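Long-range contacts in putative thioesterase II (Thermobifida fusca, PDB 3BBJ), which is probably an acyl-CoA thioesterase with two hotdog-family regions, expected to hydrolyse the thioester bond of acyl-CoA-type substrates: residues A[26-31]-A[141-146]; A[65-70]-A[98-103]; A[124-129]-A[232-237]; A[244-249]-A[267-272]. One frame throughout, in Å; residues are numbered along the deposited sequence.

Interaction 1: residues A[26-31]-A[141-146]; sequences LDPGYL and HLPDDG
The ring of Tyr30 turns its edge to Asp27 O, which lies in its plane, and stacks with the ring of Tyr40; the imidazole of His141 has Leu142 CG over one face, near its rim. Across the contact the pyrrolidine rings of Pro28 and Pro143 meet at about a right angle, with Pro28 CB 3.6 Å from Pro143 CG. Pro143 CD also lies 3.6 Å from Pro28 O. Beside them Leu31 CD1 reaches Pro143 CD at 4.2 Å, while Leu142, with CG beside its own backbone N (chi1 -66°), brings CD1 to 3.8 Å from Leu31 O. No hydrogen bond joins the two segments, so the proline rings and leucine branches make the contact by apolar packing.

Both glycines suit their places: a side chain on Gly29 would crowd Asp27 OD1, and one on Gly146, where phi is positive, would strike Leu142 CD1. Gly29 CA makes a C-H...O contact of 3.4 Å with Pro143 O. Gly29 O and Gly146 O, both acceptors, stand 3.2 Å apart, a repulsion probably eased by Arg150 NH1, which bonds to Gly29 O. An Asx turn shapes the first loop: Gly29 N donates to Asp27 OD1 over 2.9 Å, from above the carboxylate plane. Arg7 forms salt bridges with both Asp27 and Asp144 and would probably offset their like charges.

Segment 26-31 leaves strand 21-26 toward helix 38-51, with Leu26 against that helix and Tyr30 against helix 7-11; segment 141-146 belongs to the loop between strands 133-134 and 151-155.

Interaction 2: residues A[65-70]-A[98-103]; sequences FHRPAS and GRTILT. With SO4 (sulfate ion), chain C.
Ile101 O is gripped by two backbone donors, His66 N at 2.7 Å and Arg67 N at 3.0 Å; the second lies on a carbonyl lone pair and is the straighter bond (166°). Next to it Arg67, extended from CG to NE, brings its guanidinium edge to Thr100 O, which receives NH1 at 2.7 Å in the guanidinium plane. Its other edge turns to a sulfate ion, probably from the crystallisation liquor: NH2 bonds to O3 at 3.2 Å and NE weakly to O1. One guanidinium face rests over Arg99 CB, and the sulfate probably tempers the like charges of the two arginines. A leucine in place of Arg67 would lose these three side-chain bonds and would probably leave Thr100 O poorly satisfied.

Further out the contacts are mostly apolar. Phe65 and Leu102 run side by side, Leu102 CD1 over the centre of the ring face, and helix 38-51 touches both. Ala69 CB meets Ile101 CG2 at 3.8 Å. The imidazole of His66 crosses Thr103 obliquely, NE2 lying 3.6 Å from Thr103 CG2. Lys82 of the second subunit packs on His66 and Arg67.

Phe65 and Leu102 form an antiparallel non-hydrogen-bonded pair; beyond it His66 and Arg67 both face Ile101, the pattern of a classic beta bulge, where strand 57-65 leaves strand 99-109 in the N-terminal hotdog sheet.

Interaction 3: residues A[124-129]-A[232-237]; sequences PAIPPQ and PLAFRS
One salt bridge, to Asp252 OD2, grips Arg236 NH2 from the neighbouring strand 246-254, and one hydrogen bond, to Asp154 OD2, holds Gln129 NE2. Both polar ends are thus tied to partners elsewhere, and the two segments meet through carbon-rich surfaces without a hydrogen bond between them. The chain of Arg236 starts with CG anti to its backbone N and bends at chi3 (38°), which presents a guanidinium face to Pro124. Pro124 CG lies over that face, toward its rim, 4.1 Å from Arg236 NE. A rigid apolar ring fits well here, since the face of a guanidinium offers no N-H to bond.

Ile126 stands in the middle. Its CG1 lies beside the backbone N (chi1 -56°), and CD1 projects onto the strand, 3.3 Å from Phe235 O and 4.2 Å from Ala234 CB. The small methyl of Ala234 leaves room for this branch, and Ile126 also touches Cys175 and Tyr177 of strand 173-180. Strand 233-243 lies between strands 173-180 and 246-254 in the C-terminal hotdog region. Ala234 and Arg236 point toward the proline-rich loop, whereas Phe235 points away from it, and Leu233 packs on helix 191-198. The loop runs against the strand, their end-to-end directions 141° apart.

At the far end the extended Gln129 crosses Pro232 at about a right angle. Its terminal amide meets the proline ring, with OE1 3.7 Å from Pro232 CG and NE2 3.9 Å from Pro232 CB, while Tyr177 touches the same glutamine.

Interaction 4: residues A[244-249]-A[267-272]; sequences DGWFDE and LARVGR. With SO4 (sulfate ion), chain H.
With CG anti to its backbone N (chi1 -162°) and the chain straight as far as NE, Arg269 passes across one face of the Trp246 indole, crossing that side chain at about a right angle; Trp246 CG lies beside its own backbone N (chi1 -68°). Arg269 CB sits over the centre of the six-membered ring, 3.6 Å from its centroid, a CH-pi contact. Farther out, Arg269 CD lies 3.6 Å from Trp246 NE1, and the guanidinium is only 19° from the ring plane. Two nitrogens then grip Asp244 O side-on: NE at 2.8 Å on a lone pair, NH2 at 3.0 Å from well above the carbonyl plane. Asp244 OD1 adds a salt bridge to NH2, while its OD2 accepts from Asp112 N of the second subunit. Gly245 suits its place between Asp244 and Trp246, since a side chain there would strike Arg269 NE.

This is the open end of the antiparallel hairpin of strands 246-254 and 260-269, in the C-terminal hotdog region. Phe247 and Ala268 form a hydrogen-bonded pair, each N bonding to the other's O, flanked by the non-hydrogen-bonded pairs Trp246-Arg269 and Asp248-Leu267; Val270 N closes the end on Gly245 O. On the side bearing Trp246, Leu267 CD2 touches Trp246 CE3 at 3.6 Å; on the other, Ala268 is small enough to take the ring of Phe247. An alanine in place of Trp246 would remove the indole face under Arg269 and the contact with Leu267, and would probably leave the arginine's aliphatic part less well fixed.

Arg272 holds a sulfate ion, probably from the crystallisation liquor, by NE and NH2; Thr86 N and Val87 N of the second subunit also bond to it.

Along the chain, interaction 2 falls within the span that interaction 1 closes, interaction 3 crosses interaction 1, and interaction 4 comes last. Interaction 1 ties the N-terminal thioesterase region to the C-terminal one, interaction 2 belongs to the former, and interactions 3 and 4 to the latter. Interactions 1 and 2 have centres about 18 Å apart yet touch, Leu26 CD1 lying 3.7 Å from Ala69 CB. Interactions 3 and 4 meet through neighbouring strands 233-243 and 246-254, with centres about 25 Å apart. Interactions 2 and 3 lie on opposite sides of the chain's centre, their centres about 32 Å apart. Interactions 2 and 4 touch the second subunit, so both regions contribute to the dimer.

Interaction 1: residues A[26-31]-A[141-146]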
# COMPACT_ATOMS: atom_id res chain seq x y z
N LEU A 26 2.43 -17.91 19.15
CA LEU A 26 1.64 -16.68 19.22
C LEU A 26 1.27 -16.42 20.66
O LEU A 26 0.62 -17.23 21.31
CB LEU A 26 0.41 -16.73 18.31
CG LEU A 26 0.70 -17.01 16.83
CD1 LEU A 26 -0.43 -16.49 16.02
CD2 LEU A 26 2.02 -16.39 16.36
N ASP A 27 1.72 -15.27 21.15
CA ASP A 27 1.55 -14.87 22.53
C ASP A 27 0.15 -14.29 22.73
O ASP A 27 -0.20 -13.27 22.12
CB ASP A 27 2.65 -13.87 22.88
CG ASP A 27 2.54 -13.33 24.28
OD1 ASP A 27 1.56 -13.61 24.98
OD2 ASP A 27 3.45 -12.58 24.67
N PRO A 28 -0.66 -14.94 23.58
CA PRO A 28 -2.06 -14.51 23.78
C PRO A 28 -2.21 -13.11 24.38
O PRO A 28 -3.32 -12.56 24.40
CB PRO A 28 -2.62 -15.58 24.72
CG PRO A 28 -1.44 -16.15 25.41
CD PRO A 28 -0.32 -16.09 24.43
N GLY A 29 -1.11 -12.57 24.91
CA GLY A 29 -1.07 -11.19 25.38
C GLY A 29 -1.32 -10.16 24.28
O GLY A 29 -1.60 -8.99 24.56
N TYR A 30 -1.21 -10.59 23.02
CA TYR A 30 -1.42 -9.70 21.86
C TYR A 30 -2.78 -9.92 21.22
O TYR A 30 -3.04 -9.46 20.10
CB TYR A 30 -0.29 -9.88 20.84
CG TYR A 30 1.05 -9.37 21.37
CD1 TYR A 30 1.86 -10.19 22.14
CD2 TYR A 30 1.46 -8.06 21.15
CE1 TYR A 30 3.07 -9.73 22.65
CE2 TYR A 30 2.67 -7.59 21.66
CZ TYR A 30 3.46 -8.44 22.41
OH TYR A 30 4.66 -8.01 22.93
N LEU A 31 -3.67 -10.59 21.96
CA LEU A 31 -5.03 -10.83 21.49
C LEU A 31 -5.79 -9.54 21.65
O LEU A 31 -5.59 -8.81 22.62
CB LEU A 31 -5.72 -11.94 22.29
CG LEU A 31 -5.30 -13.40 22.05
CD1 LEU A 31 -5.93 -14.28 23.13
CD2 LEU A 31 -5.68 -13.93 20.66
N HIS A 141 -9.87 -9.87 31.04
CA HIS A 141 -9.75 -11.32 31.09
C HIS A 141 -8.73 -11.78 30.05
O HIS A 141 -8.23 -12.90 30.09
CB HIS A 141 -11.10 -11.98 30.79
CG HIS A 141 -11.56 -11.80 29.38
ND1 HIS A 141 -11.81 -10.56 28.83
CD2 HIS A 141 -11.84 -12.71 28.41
CE1 HIS A 141 -12.21 -10.71 27.57
NE2 HIS A 141 -12.24 -12.01 27.30
N LEU A 142 -8.44 -10.91 29.09
CA LEU A 142 -7.44 -11.25 28.11
C LEU A 142 -6.13 -11.48 28.87
O LEU A 142 -5.85 -10.76 29.84
CB LEU A 142 -7.31 -10.17 27.04
CG LEU A 142 -8.55 -10.02 26.14
CD1 LEU A 142 -8.40 -8.79 25.19
CD2 LEU A 142 -8.90 -11.35 25.38
N PRO A 143 -5.33 -12.46 28.42
CA PRO A 143 -4.07 -12.82 29.09
C PRO A 143 -3.16 -11.61 29.29
O PRO A 143 -2.82 -10.92 28.34
CB PRO A 143 -3.45 -13.85 28.14
CG PRO A 143 -4.63 -14.45 27.47
CD PRO A 143 -5.52 -13.28 27.21
N ASP A 144 -2.81 -11.37 30.55
CA ASP A 144 -1.99 -10.22 30.95
C ASP A 144 -2.59 -8.91 30.41
O ASP A 144 -1.87 -8.03 29.96
CB ASP A 144 -0.53 -10.48 30.55
CG ASP A 144 -0.02 -11.86 31.06
OD1 ASP A 144 -0.48 -12.32 32.13
OD2 ASP A 144 0.82 -12.51 30.40
N ASP A 145 -3.91 -8.83 30.49
CA ASP A 145 -4.73 -7.67 30.06
C ASP A 145 -4.74 -7.38 28.54
O ASP A 145 -5.08 -6.27 28.11
CB ASP A 145 -4.41 -6.41 30.88
CG ASP A 145 -4.68 -6.60 32.38
OD1 ASP A 145 -5.48 -7.50 32.74
OD2 ASP A 145 -4.10 -5.87 33.21
N GLY A 146 -4.44 -8.40 27.75
CA GLY A 146 -4.49 -8.35 26.29
C GLY A 146 -3.76 -7.22 25.57
O GLY A 146 -2.94 -6.50 26.16

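Interaction 2: residues A[65-70]-A[98-103]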
# COMPACT_ATOMS: atom_id res chain seq x y z
N PHE A 65 -4.49 -10.58 4.62
CA PHE A 65 -4.99 -11.31 5.79
C PHE A 65 -6.15 -12.17 5.38
O PHE A 65 -7.13 -11.67 4.86
CB PHE A 65 -5.46 -10.34 6.89
CG PHE A 65 -4.36 -9.54 7.48
CD1 PHE A 65 -3.88 -8.41 6.84
CD2 PHE A 65 -3.76 -9.93 8.68
CE1 PHE A 65 -2.81 -7.68 7.39
CE2 PHE A 65 -2.70 -9.20 9.23
CZ PHE A 65 -2.22 -8.08 8.58
N HIS A 66 -6.04 -13.47 5.62
CA HIS A 66 -7.06 -14.41 5.17
C HIS A 66 -8.02 -14.80 6.28
O HIS A 66 -9.25 -14.82 6.06
CB HIS A 66 -6.40 -15.66 4.59
CG HIS A 66 -5.41 -15.37 3.51
ND1 HIS A 66 -5.71 -14.57 2.43
CD2 HIS A 66 -4.13 -15.77 3.35
CE1 HIS A 66 -4.66 -14.50 1.64
NE2 HIS A 66 -3.69 -15.21 2.18
N ARG A 67 -7.45 -15.12 7.45
CA ARG A 67 -8.19 -15.60 8.61
C ARG A 67 -7.54 -15.14 9.91
O ARG A 67 -6.33 -14.89 9.94
CB ARG A 67 -8.17 -17.13 8.67
CG ARG A 67 -8.83 -17.86 7.53
CD ARG A 67 -8.57 -19.35 7.64
NE ARG A 67 -9.07 -20.05 6.45
CZ ARG A 67 -8.42 -20.16 5.29
NH1 ARG A 67 -7.22 -19.63 5.11
NH2 ARG A 67 -9.00 -20.81 4.28
N PRO A 68 -8.34 -15.06 11.00
CA PRO A 68 -7.77 -14.74 12.31
C PRO A 68 -6.94 -15.87 12.86
O PRO A 68 -7.26 -17.03 12.61
CB PRO A 68 -9.02 -14.61 13.20
CG PRO A 68 -10.01 -15.52 12.55
CD PRO A 68 -9.80 -15.26 11.08
N ALA A 69 -5.88 -15.54 13.58
CA ALA A 69 -5.10 -16.52 14.34
C ALA A 69 -5.42 -16.40 15.83
O ALA A 69 -5.89 -15.36 16.31
CB ALA A 69 -3.61 -16.32 14.12
N SER A 70 -5.15 -17.48 16.56
CA SER A 70 -5.30 -17.50 18.00
C SER A 70 -3.95 -17.81 18.65
O SER A 70 -2.96 -18.01 17.96
CB SER A 70 -6.39 -18.49 18.43
OG SER A 70 -6.26 -19.72 17.75
N GLY A 98 -3.54 -26.04 10.21
CA GLY A 98 -3.70 -26.43 8.82
C GLY A 98 -4.33 -25.41 7.90
O GLY A 98 -4.73 -25.76 6.79
N ARG A 99 -4.42 -24.15 8.33
CA ARG A 99 -5.05 -23.11 7.53
C ARG A 99 -4.14 -21.89 7.40
O ARG A 99 -3.43 -21.55 8.36
CB ARG A 99 -6.41 -22.73 8.14
CG ARG A 99 -7.49 -23.81 7.92
CD ARG A 99 -8.78 -23.56 8.71
NE ARG A 99 -8.58 -23.67 10.16
CZ ARG A 99 -9.55 -23.75 11.07
NH1 ARG A 99 -10.84 -23.74 10.71
NH2 ARG A 99 -9.24 -23.85 12.37
N THR A 100 -4.15 -21.26 6.23
CA THR A 100 -3.35 -20.05 6.02
C THR A 100 -4.02 -18.87 6.72
O THR A 100 -5.20 -18.63 6.59
CB THR A 100 -3.08 -19.73 4.52
OG1 THR A 100 -4.31 -19.66 3.80
CG2 THR A 100 -2.18 -20.79 3.89
N ILE A 101 -3.22 -18.13 7.48
CA ILE A 101 -3.70 -16.99 8.24
C ILE A 101 -3.50 -15.69 7.45
O ILE A 101 -4.44 -14.91 7.21
CB ILE A 101 -2.92 -16.92 9.58
CG1 ILE A 101 -3.04 -18.25 10.36
CG2 ILE A 101 -3.35 -15.70 10.43
CD1 ILE A 101 -4.47 -18.68 10.72
N LEU A 102 -2.26 -15.52 7.00
CA LEU A 102 -1.75 -14.27 6.48
C LEU A 102 -0.57 -14.55 5.57
O LEU A 102 0.23 -15.43 5.85
CB LEU A 102 -1.24 -13.47 7.68
CG LEU A 102 -0.58 -12.10 7.46
CD1 LEU A 102 -1.60 -11.15 6.83
CD2 LEU A 102 -0.07 -11.59 8.77
N THR A 103 -0.46 -13.78 4.48
CA THR A 103 0.72 -13.82 3.62
C THR A 103 1.28 -12.42 3.41
O THR A 103 0.54 -11.46 3.27
CB THR A 103 0.46 -14.48 2.26
OG1 THR A 103 1.70 -14.58 1.56
CG2 THR A 103 -0.51 -13.67 1.43
S SO4 C . -12.39 -21.86 6.04
O1 SO4 C . -12.38 -20.47 6.50
O2 SO4 C . -13.76 -22.37 6.12
O3 SO4 C . -11.95 -21.94 4.65
O4 SO4 C . -11.49 -22.68 6.87

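Interaction 3: residues A[124-129]-A[232-237]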
# COMPACT_ATOMS: atom_id res chain seq x y z
N PRO A 124 4.14 16.91 10.57
CA PRO A 124 3.05 17.77 11.02
C PRO A 124 3.19 18.11 12.52
O PRO A 124 3.79 17.35 13.28
CB PRO A 124 1.79 16.93 10.74
CG PRO A 124 2.27 15.52 10.70
CD PRO A 124 3.66 15.58 10.15
N ALA A 125 2.67 19.26 12.93
CA ALA A 125 2.77 19.68 14.32
C ALA A 125 2.03 18.71 15.25
O ALA A 125 0.82 18.54 15.13
CB ALA A 125 2.22 21.09 14.50
N ILE A 126 2.79 18.07 16.14
CA ILE A 126 2.25 17.20 17.18
C ILE A 126 2.77 17.72 18.52
O ILE A 126 3.96 17.99 18.65
CB ILE A 126 2.67 15.73 17.01
CG1 ILE A 126 2.27 15.21 15.62
CG2 ILE A 126 2.03 14.88 18.10
CD1 ILE A 126 2.43 13.70 15.45
N PRO A 127 1.87 17.88 19.52
CA PRO A 127 2.30 18.34 20.83
C PRO A 127 3.35 17.42 21.44
O PRO A 127 3.35 16.23 21.14
CB PRO A 127 1.02 18.25 21.66
CG PRO A 127 -0.09 18.28 20.70
CD PRO A 127 0.42 17.65 19.46
N PRO A 128 4.24 17.96 22.28
CA PRO A 128 5.22 17.10 22.96
C PRO A 128 4.56 15.96 23.73
O PRO A 128 3.42 16.09 24.18
CB PRO A 128 5.93 18.05 23.92
CG PRO A 128 5.74 19.41 23.32
CD PRO A 128 4.42 19.38 22.62
N GLN A 129 5.29 14.86 23.88
CA GLN A 129 4.79 13.68 24.57
C GLN A 129 4.28 14.01 25.99
O GLN A 129 3.29 13.42 26.45
CB GLN A 129 5.87 12.61 24.64
CG GLN A 129 5.37 11.23 25.06
CD GLN A 129 6.45 10.18 25.00
OE1 GLN A 129 7.62 10.50 24.99
NE2 GLN A 129 6.05 8.91 24.98
N PRO A 232 10.28 6.31 21.56
CA PRO A 232 8.90 6.35 21.15
C PRO A 232 8.75 6.96 19.76
O PRO A 232 9.51 7.87 19.39
CB PRO A 232 8.24 7.24 22.21
CG PRO A 232 9.32 8.03 22.78
CD PRO A 232 10.52 7.14 22.75
N LEU A 233 7.78 6.48 19.01
CA LEU A 233 7.51 7.01 17.68
C LEU A 233 6.32 7.96 17.73
O LEU A 233 5.34 7.68 18.41
CB LEU A 233 7.25 5.87 16.70
CG LEU A 233 8.47 4.95 16.57
CD1 LEU A 233 8.16 3.62 15.91
CD2 LEU A 233 9.58 5.69 15.83
N ALA A 234 6.45 9.10 17.05
CA ALA A 234 5.33 10.00 16.83
C ALA A 234 4.48 9.40 15.70
O ALA A 234 5.04 8.93 14.70
CB ALA A 234 5.83 11.39 16.42
N PHE A 235 3.15 9.44 15.84
CA PHE A 235 2.25 8.86 14.85
C PHE A 235 1.17 9.83 14.44
O PHE A 235 0.86 10.76 15.15
CB PHE A 235 1.59 7.58 15.38
CG PHE A 235 0.54 7.81 16.48
CD1 PHE A 235 -0.78 8.12 16.16
CD2 PHE A 235 0.87 7.68 17.82
CE1 PHE A 235 -1.73 8.34 17.16
CE2 PHE A 235 -0.08 7.89 18.82
CZ PHE A 235 -1.37 8.23 18.49
N ARG A 236 0.61 9.58 13.26
CA ARG A 236 -0.57 10.29 12.79
C ARG A 236 -1.35 9.29 11.98
O ARG A 236 -0.78 8.60 11.11
CB ARG A 236 -0.22 11.49 11.92
CG ARG A 236 -1.48 12.16 11.34
CD ARG A 236 -1.23 13.11 10.17
NE ARG A 236 -0.19 12.60 9.27
CZ ARG A 236 0.05 13.05 8.04
NH1 ARG A 236 -0.71 14.01 7.51
NH2 ARG A 236 1.04 12.52 7.33
N SER A 237 -2.65 9.23 12.27
CA SER A 237 -3.58 8.30 11.60
C SER A 237 -4.72 9.06 10.96
O SER A 237 -5.34 9.88 11.60
CB SER A 237 -4.14 7.29 12.58
OG SER A 237 -4.97 6.40 11.87

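Interaction 4: residues A[244-249]-A[267-272]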
# COMPACT_ATOMS: atom_id res chain seq x y z
N ASP A 244 -19.43 1.85 1.59
CA ASP A 244 -19.80 0.45 1.37
C ASP A 244 -19.08 -0.47 2.37
O ASP A 244 -18.69 -1.60 2.04
CB ASP A 244 -19.51 0.06 -0.09
CG ASP A 244 -20.15 -1.27 -0.49
OD1 ASP A 244 -21.23 -1.64 0.01
OD2 ASP A 244 -19.54 -1.94 -1.35
N GLY A 245 -18.92 0.03 3.60
CA GLY A 245 -18.29 -0.72 4.69
C GLY A 245 -16.77 -0.69 4.70
O GLY A 245 -16.15 -1.13 5.68
N TRP A 246 -16.19 -0.19 3.63
CA TRP A 246 -14.75 -0.13 3.46
C TRP A 246 -14.18 1.18 3.98
O TRP A 246 -14.80 2.23 3.85
CB TRP A 246 -14.39 -0.28 1.98
CG TRP A 246 -14.70 -1.64 1.44
CD1 TRP A 246 -15.83 -2.03 0.80
CD2 TRP A 246 -13.86 -2.81 1.49
NE1 TRP A 246 -15.76 -3.36 0.46
CE2 TRP A 246 -14.56 -3.86 0.87
CE3 TRP A 246 -12.58 -3.06 2.00
CZ2 TRP A 246 -14.02 -5.13 0.75
CZ3 TRP A 246 -12.06 -4.33 1.89
CH2 TRP A 246 -12.76 -5.34 1.26
N PHE A 247 -13.01 1.11 4.61
CA PHE A 247 -12.30 2.32 5.02
C PHE A 247 -10.79 2.16 4.81
O PHE A 247 -10.26 1.04 4.81
CB PHE A 247 -12.60 2.71 6.47
CG PHE A 247 -12.14 1.71 7.49
CD1 PHE A 247 -12.92 0.61 7.81
CD2 PHE A 247 -10.93 1.89 8.15
CE1 PHE A 247 -12.50 -0.31 8.73
CE2 PHE A 247 -10.49 0.96 9.10
CZ PHE A 247 -11.27 -0.14 9.38
N ASP A 248 -10.13 3.29 4.62
CA ASP A 248 -8.67 3.35 4.55
C ASP A 248 -8.12 3.94 5.86
O ASP A 248 -8.64 4.94 6.37
CB ASP A 248 -8.20 4.17 3.35
CG ASP A 248 -8.67 5.63 3.41
OD1 ASP A 248 -9.90 5.85 3.34
OD2 ASP A 248 -7.83 6.54 3.50
N GLU A 249 -7.08 3.31 6.41
CA GLU A 249 -6.38 3.83 7.60
C GLU A 249 -4.94 4.09 7.21
O GLU A 249 -4.18 3.18 6.92
CB GLU A 249 -6.47 2.84 8.76
CG GLU A 249 -5.78 3.25 10.05
CD GLU A 249 -6.00 2.23 11.19
OE1 GLU A 249 -7.18 1.91 11.50
OE2 GLU A 249 -4.99 1.77 11.79
N LEU A 267 -6.40 -1.35 4.26
CA LEU A 267 -7.81 -1.34 3.83
C LEU A 267 -8.55 -2.45 4.56
O LEU A 267 -8.10 -3.60 4.62
CB LEU A 267 -7.94 -1.56 2.31
CG LEU A 267 -9.31 -1.21 1.72
CD1 LEU A 267 -9.47 0.34 1.64
CD2 LEU A 267 -9.56 -1.84 0.36
N ALA A 268 -9.71 -2.12 5.12
CA ALA A 268 -10.50 -3.10 5.86
C ALA A 268 -11.99 -2.84 5.67
O ALA A 268 -12.40 -1.70 5.39
CB ALA A 268 -10.14 -3.08 7.34
N ARG A 269 -12.79 -3.91 5.77
CA ARG A 269 -14.22 -3.78 5.71
C ARG A 269 -14.91 -4.16 7.01
O ARG A 269 -14.82 -5.32 7.48
CB ARG A 269 -14.85 -4.60 4.60
CG ARG A 269 -16.26 -4.07 4.30
CD ARG A 269 -17.04 -4.94 3.38
NE ARG A 269 -18.26 -4.24 2.96
CZ ARG A 269 -19.40 -4.82 2.61
NH1 ARG A 269 -19.55 -6.15 2.65
NH2 ARG A 269 -20.43 -4.06 2.24
N VAL A 270 -15.60 -3.17 7.56
CA VAL A 270 -16.50 -3.31 8.70
C VAL A 270 -17.48 -4.50 8.58
O VAL A 270 -17.88 -4.90 7.49
CB VAL A 270 -17.29 -1.98 8.86
CG1 VAL A 270 -18.78 -2.20 8.89
CG2 VAL A 270 -16.76 -1.22 10.05
N GLY A 271 -17.84 -5.08 9.73
CA GLY A 271 -18.84 -6.16 9.76
C GLY A 271 -18.42 -7.52 9.23
O GLY A 271 -19.26 -8.32 8.84
N ARG A 272 -17.12 -7.77 9.22
CA ARG A 272 -16.54 -9.06 8.81
C ARG A 272 -15.85 -9.71 10.01
O ARG A 272 -15.59 -9.10 11.06
CB ARG A 272 -15.48 -8.86 7.72
CG ARG A 272 -15.97 -8.84 6.31
CD ARG A 272 -14.76 -8.75 5.37
NE ARG A 272 -14.07 -10.03 5.17
CZ ARG A 272 -12.81 -10.32 5.53
NH1 ARG A 272 -12.00 -9.42 6.09
NH2 ARG A 272 -12.32 -11.53 5.28
OXT ARG A 272 -15.48 -10.89 9.94
S SO4 H . -15.41 -13.44 4.23
O1 SO4 H . -15.99 -12.22 4.80
O2 SO4 H . -16.28 -14.60 4.51
O3 SO4 H . -15.23 -13.24 2.78
O4 SO4 H . -14.15 -13.73 4.87